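Local coordinates for beta-N-acetylhexosaminidase (Arthrobacter aurescens, PDB 3RCN), which probably hydrolyses terminal non-reducing N-acetyl-D-hexosamine residues in N-acetyl-beta-D-hexosaminides, as a member of glycoside hydrolase family 20, at residues L291-Y294 / R295-D299; R489-D492 / E493-T496; V317-T320 / Q321-A324; V120-E123 / G124-V127; M400-E403 / H404-Y407. All coordinates share one frame; numbering follows the deposited sequence.

Contact 1. Residues L291-Y294 / R295-D299; sequences LEFY and RNVLD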
loop_
_atom_site.group_PDB
_atom_site.type_symbol
_atom_site.label_atom_id
_atom_site.label_comp_id
_atom_site.label_asym_id
_atom_site.label_seq_id
_atom_site.Cartn_x
_atom_site.Cartn_y
_atom_site.Cartn_z
ATOM N N LEU A 291 1.181 -37.376 0.207
ATOM C CA LEU A 291 1.086 -37.258 -1.241
ATOM C C LEU A 291 -0.304 -36.839 -1.692
ATOM O O LEU A 291 -0.438 -35.940 -2.524
ATOM C CB LEU A 291 1.480 -38.572 -1.923
ATOM C CG LEU A 291 2.906 -38.572 -2.459
ATOM C CD1 LEU A 291 3.211 -39.870 -3.163
ATOM C CD2 LEU A 291 3.093 -37.371 -3.393
ATOM N N GLU A 292 -1.335 -37.489 -1.154
ATOM C CA GLU A 292 -2.698 -37.164 -1.543
ATOM C C GLU A 292 -3.045 -35.723 -1.128
ATOM O O GLU A 292 -3.691 -34.974 -1.871
ATOM C CB GLU A 292 -3.694 -38.159 -0.937
ATOM C CG GLU A 292 -5.151 -37.864 -1.301
ATOM C CD GLU A 292 -6.130 -38.222 -0.184
ATOM O OE1 GLU A 292 -5.839 -39.174 0.578
ATOM O OE2 GLU A 292 -7.185 -37.547 -0.070
ATOM N N PHE A 293 -2.604 -35.348 0.068
ATOM C CA PHE A 293 -2.863 -34.024 0.592
ATOM C C PHE A 293 -2.335 -32.979 -0.380
ATOM O O PHE A 293 -3.054 -32.064 -0.779
ATOM C CB PHE A 293 -2.189 -33.871 1.953
ATOM C CG PHE A 293 -2.541 -32.601 2.658
ATOM C CD1 PHE A 293 -1.804 -31.445 2.440
ATOM C CD2 PHE A 293 -3.606 -32.558 3.544
ATOM C CE1 PHE A 293 -2.128 -30.266 3.091
ATOM C CE2 PHE A 293 -3.930 -31.381 4.198
ATOM C CZ PHE A 293 -3.189 -30.236 3.967
ATOM N N TYR A 294 -1.081 -33.136 -0.780
ATOM C CA TYR A 294 -0.432 -32.129 -1.593
ATOM C C TYR A 294 -0.829 -32.160 -3.065
ATOM O O TYR A 294 -0.609 -31.190 -3.775
ATOM C CB TYR A 294 1.075 -32.207 -1.428
ATOM C CG TYR A 294 1.542 -31.508 -0.188
ATOM C CD1 TYR A 294 1.687 -32.200 1.002
ATOM C CD2 TYR A 294 1.813 -30.145 -0.197
ATOM C CE1 TYR A 294 2.101 -31.562 2.151
ATOM C CE2 TYR A 294 2.228 -29.490 0.951
ATOM C CZ TYR A 294 2.369 -30.206 2.120
ATOM O OH TYR A 294 2.785 -29.577 3.263
ATOM N N ARG A 295 -1.417 -33.261 -3.518
ATOM C CA ARG A 295 -1.999 -33.303 -4.859
ATOM C C ARG A 295 -3.258 -32.475 -4.842
ATOM O O ARG A 295 -3.539 -31.738 -5.789
ATOM C CB ARG A 295 -2.375 -34.721 -5.289
ATOM C CG ARG A 295 -1.226 -35.639 -5.585
ATOM C CD ARG A 295 -1.769 -36.924 -6.196
ATOM N NE ARG A 295 -0.712 -37.878 -6.458
ATOM C CZ ARG A 295 -0.505 -38.956 -5.717
ATOM N NH1 ARG A 295 -1.323 -39.195 -4.693
ATOM N NH2 ARG A 295 0.500 -39.793 -6.009
ATOM N N ASN A 296 -4.020 -32.606 -3.759
ATOM C CA ASN A 296 -5.208 -31.778 -3.567
ATOM C C ASN A 296 -4.878 -30.279 -3.464
ATOM O O ASN A 296 -5.596 -29.440 -4.006
ATOM C CB ASN A 296 -6.015 -32.261 -2.364
ATOM C CG ASN A 296 -6.707 -33.587 -2.633
ATOM O OD1 ASN A 296 -7.077 -33.880 -3.768
ATOM N ND2 ASN A 296 -6.879 -34.393 -1.594
ATOM N N VAL A 297 -3.780 -29.951 -2.789
ATOM C CA VAL A 297 -3.329 -28.574 -2.724
ATOM C C VAL A 297 -2.933 -28.108 -4.117
ATOM O O VAL A 297 -3.310 -27.017 -4.547
ATOM C CB VAL A 297 -2.135 -28.407 -1.761
ATOM C CG1 VAL A 297 -1.420 -27.105 -2.024
ATOM C CG2 VAL A 297 -2.592 -28.493 -0.315
ATOM N N LEU A 298 -2.191 -28.939 -4.841
ATOM C CA LEU A 298 -1.689 -28.491 -6.136
ATOM C C LEU A 298 -2.799 -28.403 -7.180
ATOM O O LEU A 298 -2.631 -27.754 -8.211
ATOM C CB LEU A 298 -0.554 -29.376 -6.637
ATOM C CG LEU A 298 0.782 -29.292 -5.904
ATOM C CD1 LEU A 298 1.684 -30.425 -6.387
ATOM C CD2 LEU A 298 1.452 -27.943 -6.092
ATOM N N ASP A 299 -3.925 -29.057 -6.903
ATOM C CA ASP A 299 -5.105 -28.959 -7.756
ATOM C C ASP A 299 -5.685 -27.559 -7.661
ATOM O O ASP A 299 -6.075 -26.974 -8.665
ATOM C CB ASP A 299 -6.183 -29.953 -7.328
ATOM C CG ASP A 299 -5.910 -31.367 -7.803
ATOM O OD1 ASP A 299 -5.157 -31.535 -8.785
ATOM O OD2 ASP A 299 -6.458 -32.312 -7.194
#

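Contact 2. Residues R489-D492 / E493-T496; sequences RDYD and EFLT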
loop_
_atom_site.group_PDB
_atom_site.type_symbol
_atom_site.label_atom_id
_atom_site.label_comp_id
_atom_site.label_asym_id
_atom_site.label_seq_id
_atom_site.Cartn_x
_atom_site.Cartn_y
_atom_site.Cartn_z
ATOM N N ARG A 489 28.699 -1.830 -19.890
ATOM C CA ARG A 489 28.607 -1.806 -18.430
ATOM C C ARG A 489 29.786 -1.117 -17.740
ATOM O O ARG A 489 30.926 -1.574 -17.831
ATOM C CB ARG A 489 28.450 -3.225 -17.882
ATOM C CG ARG A 489 28.413 -3.311 -16.364
ATOM C CD ARG A 489 27.194 -4.087 -15.887
ATOM N NE ARG A 489 26.079 -3.947 -16.815
ATOM C CZ ARG A 489 25.426 -4.972 -17.349
ATOM N NH1 ARG A 489 24.430 -4.750 -18.196
ATOM N NH2 ARG A 489 25.762 -6.221 -17.035
ATOM N N ASP A 490 29.487 -0.003 -17.071
ATOM C CA ASP A 490 30.422 0.699 -16.191
ATOM C C ASP A 490 29.663 1.199 -14.954
ATOM O O ASP A 490 28.655 1.902 -15.075
ATOM C CB ASP A 490 31.080 1.868 -16.934
ATOM C CG ASP A 490 31.799 2.841 -16.001
ATOM O OD1 ASP A 490 32.452 2.389 -15.032
ATOM O OD2 ASP A 490 31.721 4.067 -16.246
ATOM N N TYR A 491 30.156 0.865 -13.766
ATOM C CA TYR A 491 29.452 1.220 -12.538
ATOM C C TYR A 491 29.360 2.723 -12.313
ATOM O O TYR A 491 28.304 3.224 -11.929
ATOM C CB TYR A 491 30.087 0.552 -11.315
ATOM C CG TYR A 491 29.456 0.961 -10.004
ATOM C CD1 TYR A 491 28.145 0.614 -9.703
ATOM C CD2 TYR A 491 30.168 1.697 -9.069
ATOM C CE1 TYR A 491 27.564 0.982 -8.508
ATOM C CE2 TYR A 491 29.599 2.069 -7.869
ATOM C CZ TYR A 491 28.296 1.708 -7.590
ATOM O OH TYR A 491 27.720 2.083 -6.392
ATOM N N ASP A 492 30.464 3.433 -12.543
ATOM C CA ASP A 492 30.519 4.873 -12.291
ATOM C C ASP A 492 29.518 5.607 -13.163
ATOM O O ASP A 492 28.894 6.576 -12.733
ATOM C CB ASP A 492 31.924 5.425 -12.531
ATOM C CG ASP A 492 32.929 4.920 -11.516
ATOM O OD1 ASP A 492 32.546 4.705 -10.345
ATOM O OD2 ASP A 492 34.105 4.730 -11.898
ATOM N N GLU A 493 29.370 5.135 -14.393
ATOM C CA GLU A 493 28.415 5.715 -15.321
ATOM C C GLU A 493 26.995 5.460 -14.826
ATOM O O GLU A 493 26.167 6.372 -14.795
ATOM C CB GLU A 493 28.620 5.125 -16.717
ATOM C CG GLU A 493 27.851 5.830 -17.815
ATOM C CD GLU A 493 26.398 5.390 -17.901
ATOM O OE1 GLU A 493 26.145 4.157 -17.895
ATOM O OE2 GLU A 493 25.517 6.282 -17.977
ATOM N N PHE A 494 26.732 4.213 -14.437
ATOM C CA PHE A 494 25.445 3.806 -13.878
ATOM C C PHE A 494 25.010 4.694 -12.713
ATOM O O PHE A 494 23.842 5.064 -12.619
ATOM C CB PHE A 494 25.512 2.346 -13.419
ATOM C CG PHE A 494 24.249 1.853 -12.757
ATOM C CD1 PHE A 494 23.147 1.490 -13.515
ATOM C CD2 PHE A 494 24.171 1.743 -11.376
ATOM C CE1 PHE A 494 21.982 1.039 -12.907
ATOM C CE2 PHE A 494 23.008 1.291 -10.755
ATOM C CZ PHE A 494 21.913 0.937 -11.523
ATOM N N LEU A 495 25.949 5.025 -11.827
ATOM C CA LEU A 495 25.657 5.835 -10.642
ATOM C C LEU A 495 25.050 7.175 -10.992
ATOM O O LEU A 495 24.085 7.617 -10.367
ATOM C CB LEU A 495 26.925 6.085 -9.837
ATOM C CG LEU A 495 27.226 5.075 -8.744
ATOM C CD1 LEU A 495 28.309 5.635 -7.841
ATOM C CD2 LEU A 495 25.959 4.785 -7.963
ATOM N N THR A 496 25.643 7.824 -11.985
ATOM C CA THR A 496 25.196 9.134 -12.426
ATOM C C THR A 496 23.763 9.070 -12.945
ATOM O O THR A 496 22.990 9.997 -12.754
ATOM C CB THR A 496 26.146 9.731 -13.496
ATOM O OG1 THR A 496 25.919 9.101 -14.764
ATOM C CG2 THR A 496 27.604 9.526 -13.085
HETATM O O HOH W 1 26.747 1.294 -17.808
#

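Contact 3. Residues V317-T320 / Q321-A324; sequences VPLT and QWQA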
loop_
_atom_site.group_PDB
_atom_site.type_symbol
_atom_site.label_atom_id
_atom_site.label_comp_id
_atom_site.label_asym_id
_atom_site.label_seq_id
_atom_site.Cartn_x
_atom_site.Cartn_y
_atom_site.Cartn_z
ATOM N N VAL A 317 16.330 -30.251 3.563
ATOM C CA VAL A 317 15.694 -31.284 4.363
ATOM C C VAL A 317 16.709 -32.183 5.070
ATOM O O VAL A 317 17.339 -33.035 4.440
ATOM C CB VAL A 317 14.721 -32.141 3.533
ATOM C CG1 VAL A 317 13.689 -32.779 4.445
ATOM C CG2 VAL A 317 14.030 -31.290 2.474
ATOM N N PRO A 318 16.838 -32.010 6.395
ATOM C CA PRO A 318 17.653 -32.847 7.289
ATOM C C PRO A 318 17.086 -34.255 7.319
ATOM O O PRO A 318 15.869 -34.403 7.284
ATOM C CB PRO A 318 17.455 -32.191 8.664
ATOM C CG PRO A 318 17.030 -30.791 8.366
ATOM C CD PRO A 318 16.215 -30.883 7.108
ATOM N N LEU A 319 17.935 -35.274 7.384
ATOM C CA LEU A 319 17.440 -36.643 7.267
ATOM C C LEU A 319 17.170 -37.259 8.627
ATOM O O LEU A 319 16.716 -38.399 8.720
ATOM C CB LEU A 319 18.445 -37.506 6.531
ATOM C CG LEU A 319 18.904 -37.027 5.162
ATOM C CD1 LEU A 319 20.028 -37.934 4.706
ATOM C CD2 LEU A 319 17.767 -37.028 4.161
ATOM N N THR A 320 17.450 -36.496 9.678
ATOM C CA THR A 320 17.371 -37.011 11.030
ATOM C C THR A 320 16.037 -37.681 11.308
ATOM O O THR A 320 15.998 -38.823 11.751
ATOM C CB THR A 320 17.571 -35.889 12.046
ATOM O OG1 THR A 320 18.794 -35.209 11.743
ATOM C CG2 THR A 320 17.615 -36.450 13.471
ATOM N N GLN A 321 14.947 -36.962 11.050
ATOM C CA GLN A 321 13.615 -37.500 11.280
ATOM C C GLN A 321 13.408 -38.805 10.500
ATOM O O GLN A 321 12.923 -39.797 11.042
ATOM C CB GLN A 321 12.561 -36.473 10.885
ATOM C CG GLN A 321 11.109 -36.952 10.996
ATOM C CD GLN A 321 10.105 -35.880 10.552
ATOM O OE1 GLN A 321 10.170 -34.719 10.987
ATOM N NE2 GLN A 321 9.181 -36.264 9.671
ATOM N N TRP A 322 13.791 -38.800 9.232
ATOM C CA TRP A 322 13.533 -39.936 8.361
ATOM C C TRP A 322 14.359 -41.154 8.756
ATOM O O TRP A 322 13.880 -42.277 8.691
ATOM C CB TRP A 322 13.810 -39.569 6.911
ATOM C CG TRP A 322 12.778 -38.695 6.292
ATOM C CD1 TRP A 322 11.554 -38.369 6.803
ATOM C CD2 TRP A 322 12.881 -38.028 5.028
ATOM N NE1 TRP A 322 10.888 -37.540 5.926
ATOM C CE2 TRP A 322 11.683 -37.321 4.828
ATOM C CE3 TRP A 322 13.868 -37.979 4.033
ATOM C CZ2 TRP A 322 11.447 -36.569 3.682
ATOM C CZ3 TRP A 322 13.635 -37.232 2.898
ATOM C CH2 TRP A 322 12.435 -36.535 2.732
ATOM N N GLN A 323 15.596 -40.921 9.169
ATOM C CA GLN A 323 16.471 -41.999 9.590
ATOM C C GLN A 323 15.952 -42.685 10.852
ATOM O O GLN A 323 16.181 -43.881 11.059
ATOM C CB GLN A 323 17.883 -41.474 9.824
ATOM C CG GLN A 323 18.598 -41.081 8.556
ATOM C CD GLN A 323 19.869 -40.321 8.843
ATOM O OE1 GLN A 323 20.187 -40.045 10.001
ATOM N NE2 GLN A 323 20.605 -39.972 7.795
ATOM N N ALA A 324 15.259 -41.929 11.695
ATOM C CA ALA A 324 14.753 -42.473 12.945
ATOM C C ALA A 324 13.314 -42.967 12.812
ATOM O O ALA A 324 12.706 -43.407 13.785
ATOM C CB ALA A 324 14.863 -41.421 14.062
HETATM O O HOH W 2 15.053 -34.249 10.156
#

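Contact 4. Residues V120-E123 / G124-V127; sequences VAVE and GWSV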
loop_
_atom_site.group_PDB
_atom_site.type_symbol
_atom_site.label_atom_id
_atom_site.label_comp_id
_atom_site.label_asym_id
_atom_site.label_seq_id
_atom_site.Cartn_x
_atom_site.Cartn_y
_atom_site.Cartn_z
ATOM N N VAL A 120 1.961 18.209 -11.239
ATOM C CA VAL A 120 2.452 19.328 -12.032
ATOM C C VAL A 120 1.348 20.107 -12.754
ATOM O O VAL A 120 0.167 19.782 -12.651
ATOM C CB VAL A 120 3.534 18.874 -13.034
ATOM C CG1 VAL A 120 4.785 18.434 -12.285
ATOM C CG2 VAL A 120 3.006 17.756 -13.924
ATOM N N ALA A 121 1.760 21.138 -13.488
ATOM C CA ALA A 121 0.848 22.066 -14.156
ATOM C C ALA A 121 -0.085 21.394 -15.166
ATOM O O ALA A 121 -1.270 21.723 -15.237
ATOM C CB ALA A 121 1.639 23.181 -14.838
ATOM N N VAL A 122 0.457 20.457 -15.938
ATOM C CA VAL A 122 -0.291 19.745 -16.970
ATOM C C VAL A 122 -0.771 20.623 -18.137
ATOM O O VAL A 122 -1.636 20.220 -18.921
ATOM C CB VAL A 122 -1.479 18.983 -16.305
ATOM C CG1 VAL A 122 -2.835 19.259 -16.998
ATOM C CG2 VAL A 122 -1.168 17.495 -16.226
ATOM N N GLU A 123 -0.123 21.772 -18.325
ATOM C CA GLU A 123 -0.432 22.620 -19.477
ATOM C C GLU A 123 0.170 21.951 -20.700
ATOM O O GLU A 123 -0.489 21.766 -21.728
ATOM C CB GLU A 123 0.126 24.033 -19.301
ATOM C CG GLU A 123 -0.443 24.790 -18.109
ATOM C CD GLU A 123 -1.965 24.834 -18.105
ATOM O OE1 GLU A 123 -2.572 24.781 -19.200
ATOM O OE2 GLU A 123 -2.555 24.916 -17.004
ATOM N N GLY A 124 1.428 21.556 -20.559
ATOM C CA GLY A 124 2.034 20.658 -21.512
ATOM C C GLY A 124 3.106 19.845 -20.822
ATOM O O GLY A 124 3.669 20.246 -19.797
ATOM N N TRP A 125 3.376 18.677 -21.386
ATOM C CA TRP A 125 4.514 17.893 -20.969
ATOM C C TRP A 125 5.336 17.768 -22.211
ATOM O O TRP A 125 4.827 17.919 -23.318
ATOM C CB TRP A 125 4.108 16.509 -20.499
ATOM C CG TRP A 125 3.258 16.467 -19.286
ATOM C CD1 TRP A 125 2.197 17.261 -19.003
ATOM C CD2 TRP A 125 3.399 15.571 -18.177
ATOM N NE1 TRP A 125 1.656 16.917 -17.783
ATOM C CE2 TRP A 125 2.382 15.883 -17.255
ATOM C CE3 TRP A 125 4.287 14.535 -17.876
ATOM C CZ2 TRP A 125 2.225 15.195 -16.050
ATOM C CZ3 TRP A 125 4.129 13.854 -16.681
ATOM C CH2 TRP A 125 3.106 14.184 -15.786
ATOM N N SER A 126 6.613 17.491 -22.045
ATOM C CA SER A 126 7.446 17.328 -23.208
ATOM C C SER A 126 8.229 16.028 -23.205
ATOM O O SER A 126 8.804 15.633 -22.190
ATOM C CB SER A 126 8.369 18.524 -23.346
ATOM O OG SER A 126 7.600 19.662 -23.651
ATOM N N VAL A 127 8.228 15.365 -24.354
ATOM C CA VAL A 127 9.088 14.218 -24.590
ATOM C C VAL A 127 10.228 14.626 -25.511
ATOM O O VAL A 127 9.991 15.058 -26.635
ATOM C CB VAL A 127 8.321 13.072 -25.264
ATOM C CG1 VAL A 127 7.913 12.032 -24.243
ATOM C CG2 VAL A 127 7.109 13.614 -26.004
#

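Contact 5. Residues M400-E403 / H404-Y407; sequences MCPE and HKLY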
loop_
_atom_site.group_PDB
_atom_site.type_symbol
_atom_site.label_atom_id
_atom_site.label_comp_id
_atom_site.label_asym_id
_atom_site.label_seq_id
_atom_site.Cartn_x
_atom_site.Cartn_y
_atom_site.Cartn_z
HETATM N N MSE A 400 19.797 -18.569 -12.684
HETATM C CA MSE A 400 20.786 -18.320 -11.638
HETATM C C MSE A 400 20.284 -17.354 -10.560
HETATM O O MSE A 400 19.752 -16.278 -10.848
HETATM C CB MSE A 400 22.088 -17.784 -12.229
HETATM C CG MSE A 400 22.711 -18.688 -13.259
HETATM SE SE MSE A 400 23.362 -20.353 -12.480
HETATM C CE MSE A 400 24.520 -19.553 -11.110
ATOM N N CYS A 401 20.432 -17.779 -9.313
ATOM C CA CYS A 401 20.253 -16.914 -8.172
ATOM C C CYS A 401 21.267 -17.279 -7.105
ATOM O O CYS A 401 20.915 -17.849 -6.075
ATOM C CB CYS A 401 18.828 -17.015 -7.628
ATOM S SG CYS A 401 18.157 -18.679 -7.536
ATOM N N PRO A 402 22.542 -16.966 -7.354
ATOM C CA PRO A 402 23.605 -17.331 -6.409
ATOM C C PRO A 402 23.374 -16.684 -5.048
ATOM O O PRO A 402 23.091 -15.494 -4.987
ATOM C CB PRO A 402 24.869 -16.757 -7.055
ATOM C CG PRO A 402 24.517 -16.533 -8.489
ATOM C CD PRO A 402 23.051 -16.243 -8.530
ATOM N N GLU A 403 23.496 -17.465 -3.979
ATOM C CA GLU A 403 23.320 -16.969 -2.622
ATOM C C GLU A 403 24.329 -15.885 -2.251
ATOM O O GLU A 403 24.062 -15.059 -1.397
ATOM C CB GLU A 403 23.420 -18.119 -1.616
ATOM C CG GLU A 403 23.281 -17.685 -0.150
ATOM C CD GLU A 403 23.690 -18.775 0.844
ATOM O OE1 GLU A 403 24.274 -19.804 0.427
ATOM O OE2 GLU A 403 23.433 -18.595 2.054
ATOM N N HIS A 404 25.506 -15.905 -2.861
ATOM C CA HIS A 404 26.529 -14.933 -2.491
ATOM C C HIS A 404 26.537 -13.700 -3.392
ATOM O O HIS A 404 27.419 -12.845 -3.286
ATOM C CB HIS A 404 27.912 -15.577 -2.390
ATOM C CG HIS A 404 28.346 -16.278 -3.635
ATOM N ND1 HIS A 404 27.759 -17.445 -4.075
ATOM C CD2 HIS A 404 29.322 -15.987 -4.528
ATOM C CE1 HIS A 404 28.350 -17.839 -5.190
ATOM N NE2 HIS A 404 29.302 -16.971 -5.486
ATOM N N LYS A 405 25.562 -13.633 -4.294
ATOM C CA LYS A 405 25.436 -12.518 -5.233
ATOM C C LYS A 405 24.074 -11.834 -5.145
ATOM O O LYS A 405 23.974 -10.646 -4.901
ATOM C CB LYS A 405 25.664 -13.003 -6.669
ATOM C CG LYS A 405 27.052 -13.558 -6.948
ATOM C CD LYS A 405 28.127 -12.538 -6.611
ATOM C CE LYS A 405 29.481 -13.000 -7.109
ATOM N NZ LYS A 405 29.777 -14.384 -6.661
ATOM N N LEU A 406 23.039 -12.611 -5.441
ATOM C CA LEU A 406 21.671 -12.152 -5.641
ATOM C C LEU A 406 20.682 -12.210 -4.465
ATOM O O LEU A 406 19.470 -12.133 -4.695
ATOM C CB LEU A 406 21.084 -12.770 -6.906
ATOM C CG LEU A 406 21.862 -12.374 -8.162
ATOM C CD1 LEU A 406 21.110 -12.773 -9.414
ATOM C CD2 LEU A 406 22.130 -10.885 -8.163
ATOM N N TYR A 407 21.150 -12.502 -3.253
ATOM C CA TYR A 407 20.234 -12.538 -2.101
ATOM C C TYR A 407 20.131 -11.168 -1.430
ATOM O O TYR A 407 21.103 -10.658 -0.860
ATOM C CB TYR A 407 20.637 -13.616 -1.081
ATOM C CG TYR A 407 20.209 -15.024 -1.470
ATOM C CD1 TYR A 407 19.896 -15.339 -2.785
ATOM C CD2 TYR A 407 20.085 -16.027 -0.516
ATOM C CE1 TYR A 407 19.493 -16.607 -3.141
ATOM C CE2 TYR A 407 19.679 -17.312 -0.868
ATOM C CZ TYR A 407 19.388 -17.592 -2.184
ATOM O OH TYR A 407 18.987 -18.856 -2.557
HETATM O O HOH W 3 23.877 -12.310 -1.792
#

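Contact 1. Residues L291-Y294 / R295-D299
Leu-291 and Arg-295 stand one turn apart on helix 288-304 of the alpha/beta-barrel catalytic domain, and the alpha-helical i to i+4 pattern repeats through Tyr-294 and Leu-298 and continues at Asp-299 N to Arg-295 O. The Leu-291 carbonyl O accepts from Arg-295 N at 3.0 Å. Beyond that bond the arginine chain, extended from CG to NE, brings one face of its guanidinium over Leu-291 CB, with Arg-295 NH2 3.9 Å from Leu-291 CD1. Leu-291 also packs on helix 342-357, through Trp-346 and Leu-351 among others.

Glu-292 O accepts the straightest of the i to i+4 bonds, with an N-H...O angle of 164° at Asn-296 N. Its bent side chain places OE2 3.5 Å from Asn-296 ND2, but the carboxylate and amide planes are nearly perpendicular, and that amide nitrogen is hydrogen-bonded to Tyr-189 OH. The carboxylate is no salt-bridge partner of Arg-295 either: Glu-292 OE1 and Arg-295 NH1 lie 6.9 Å apart.

Phe-293 holds CG opposite its backbone N (chi1 -173°), which takes the ring out beside Val-297, where Phe-293 CE1 meets Val-297 CG2 at 3.9 Å. The same ring stacks on Tyr-189, while its CD1 lies over one face of the Tyr-294 ring, offset toward the rim.

Tyr-294 extends the series through its carbonyl. Its partner Leu-298 carries the helix against strand 309-313 by touching Ile-310 and Leu-312, and Leu-298 N donates to Tyr-294 O at 3.0 Å from a position 43° out of the carbonyl plane.

Contact 2. Residues R489-D492 / E493-T496
Tyr-491 reaches along the first turn of helix 491-508 to cover Leu-495, four residues on. From CB, which keeps CG anti to the backbone N (chi1 176°), the ring is carried obliquely forward over Leu-495. Its CD1 only grazes Phe-494, 4.5 Å from CD2 of that residue. Farther out the contact thickens: Tyr-491 CE2 lies 3.8 Å from Leu-495 CD1, and Tyr-491 CZ is 3.7 Å from Leu-495 CG. At the tip, Tyr-491 OH touches the second methyl, Leu-495 CD2. The leucine CG stands over one ring face, 25° off the normal, which meets the geometry of a CH-pi contact. With an alanine in place of Tyr-491, Leu-495 would probably lose the ring that covers it, and a gap would be likely to open toward Leu-428 and Tyr-432 of helix 428-432, which the tyrosine also touches.

The backbone beneath is regular, with Phe-494 N bonded to Asp-490 O at 3.1 Å and Leu-495 N bonded to Tyr-491 O. Phe-494 itself stacks on Tyr-432. Asp-490, just ahead of the helix, spreads its carboxylate over the first turn: OD1 accepts from Asp-492 N at 3.4 Å and OD2 from Glu-493 N at 3.2 Å, both weak bonds. A negative group here would probably be favoured by the helix dipole. A water accepts from Asp-490 N and lies within bonding distance of Glu-493 OE1, whose carboxylate also forms a salt bridge with Arg-497. Such a pattern identifies an aspartate N-cap, with a water apparently standing where a capping box would have a direct bond.

Contact 3. Residues V317-T320 / Q321-A324
Leu-319 sends its carbonyl and its side chain to different partners on the single-turn helix 320-323, which follows the loop carrying the predicted proton donor Glu-316. Among the hydrogen bonds, Gln-323 N reaches Leu-319 O at 2.8 Å and almost along the C=O axis, the angle at the oxygen being 175°. One residue later Ala-324 N bonds to Thr-320 O at 3.2 Å, and the turn ends there. The N-H of Gln-321 has a water as its acceptor, 2.9 Å from N, and this water makes a weak bond back to Pro-318 O, so the loop and the first turn are joined through solvent.

The apolar contacts converge on Trp-322. Leu-319 CD2 approaches the benzo part of the indole at CE3, 4.0 Å away, and Val-317 CG1 comes to within 4.3 Å of Trp-322 CH2. His-344 of helix 342-357 touches both Val-317 and Trp-322, tying the loop to that helix.

A third kind of contact is made by the Gln-323 amide against hydrocarbon. With CG anti to the carbonyl carbon (chi1 -70°) and the chain extended beyond it, Gln-323 passes obliquely across Leu-319 and puts NE2 3.5 Å from Leu-319 CB. The glutamine side chain also lies about 3 Å from a bound sulfate, probably taken up from the crystallisation liquor.

Two polar ends look outside the turn: Gln-321 NE2 bonds to Val-283 O, and Trp-322 NE1 to Leu-284 O. The buried indole therefore pairs a hydrocarbon surface with a satisfied N-H, which probably restricts its rotation.

Contact 4. Residues V120-E123 / G124-V127
Val-122 and Val-120 both reach forward to the indole of Trp-125, across a bend that leads into strand 125-134. Gly-124 is extended, ahead of Trp-125. The bend lies just before it, at Val-122, whose positive phi of 65° bends the chain. No hydrogen bond joins 120-123 to 124-127, so the contact rests on side chains.

Trp-125 carries it. Its CG lies anti to the carbonyl carbon (chi1 -64°), which turns the indole back over the loop. Val-122 CG2 meets the ring at its edge, near the ring plane, 3.3 Å from Trp-125 NE1. Val-120 arrives at about a right angle, with its CG2 3.4 Å from Trp-125 CZ2 on the benzo side. Trp-55 adds an edge-to-face contact, and Leu-109 of helix 95-109 and Thr-53 of helix 39-53 also touch the indole. A serine in place of Trp-125 would probably leave both valine methyls without their shared partner and open a gap between the loop and these two helices.

Ser-126 directs OG to Glu-25, where the two are hydrogen-bonded. Val-127 then rests on Leu-24 and Leu-26, and backbone bonds pair Trp-125 with Leu-26 and Val-127 with Leu-24. Together these features describe the start of an antiparallel strand in the mixed sheet of the family 20 domain 2, with helices packed against it.

Contact 5. Residues M400-E403 / H404-Y407
Glu-403 and Tyr-407 face each other across a tight turn in the loop that follows strand 397-400, at the C-terminal end of a parallel strand of the catalytic alpha/beta barrel. Glu-403 contributes mainly hydrocarbon. Its CA sits above the centre of the tyrosine ring, 3.7 Å from the centroid and only 6° off the normal, a nearly axial CH-pi contact. With CG anti to the backbone N (chi1 179°), the glutamate chain then crosses the same ring at a slant, Glu-403 CG lying 3.6 Å from Tyr-407 CD2. Its carboxylate continues beyond the tyrosine to a salt bridge with Arg-533. The ring also meets Trp-457, with the two planes inclined to each other.

Pro-402 closes the turn through one carbonyl oxygen that takes two N-H groups. Leu-406 N bonds to Pro-402 O at 2.9 Å in the i to i+4 sense. Lys-405 N bonds to the same oxygen at 3.2 Å, but from 65° out of the carbonyl plane. The pyrrolidine ring is used too: Pro-402 CB packs on Lys-405 CB, and Pro-402 CD lies 4.1 Å from Leu-406 CG, the proline and leucine side chains pointing the same way. Leu-406 goes on to Ile-478 and Phe-482 of helix 474-483.

His-404 stacks on Tyr-535. The two principal residues are also linked through solvent: a water donates to Glu-403 O at 2.8 Å and accepts from Tyr-407 N at 3.1 Å.

Overall arrangement
Contacts 1, 3 and 5 belong to the catalytic barrel domain, contact 4 to domain 2. None touches another: the nearest atoms of contacts 1 and 3, and likewise of 2 and 5, are about 11 Å apart. Two lie near the predicted proton donor Glu-316, the Val-317 side chain of contact 3 at about 6 Å and the Glu-403 side chain of contact 5 at about 7 Å, although their centres are 27 Å apart. Leu-284 joins contacts 1 and 3, touching Tyr-294 and accepting from Trp-322. Helix 474-483 receives Phe-494 of contact 2 and Leu-406 of contact 5. Contact 4 is the farthest from contact 3, centre to centre 65 Å.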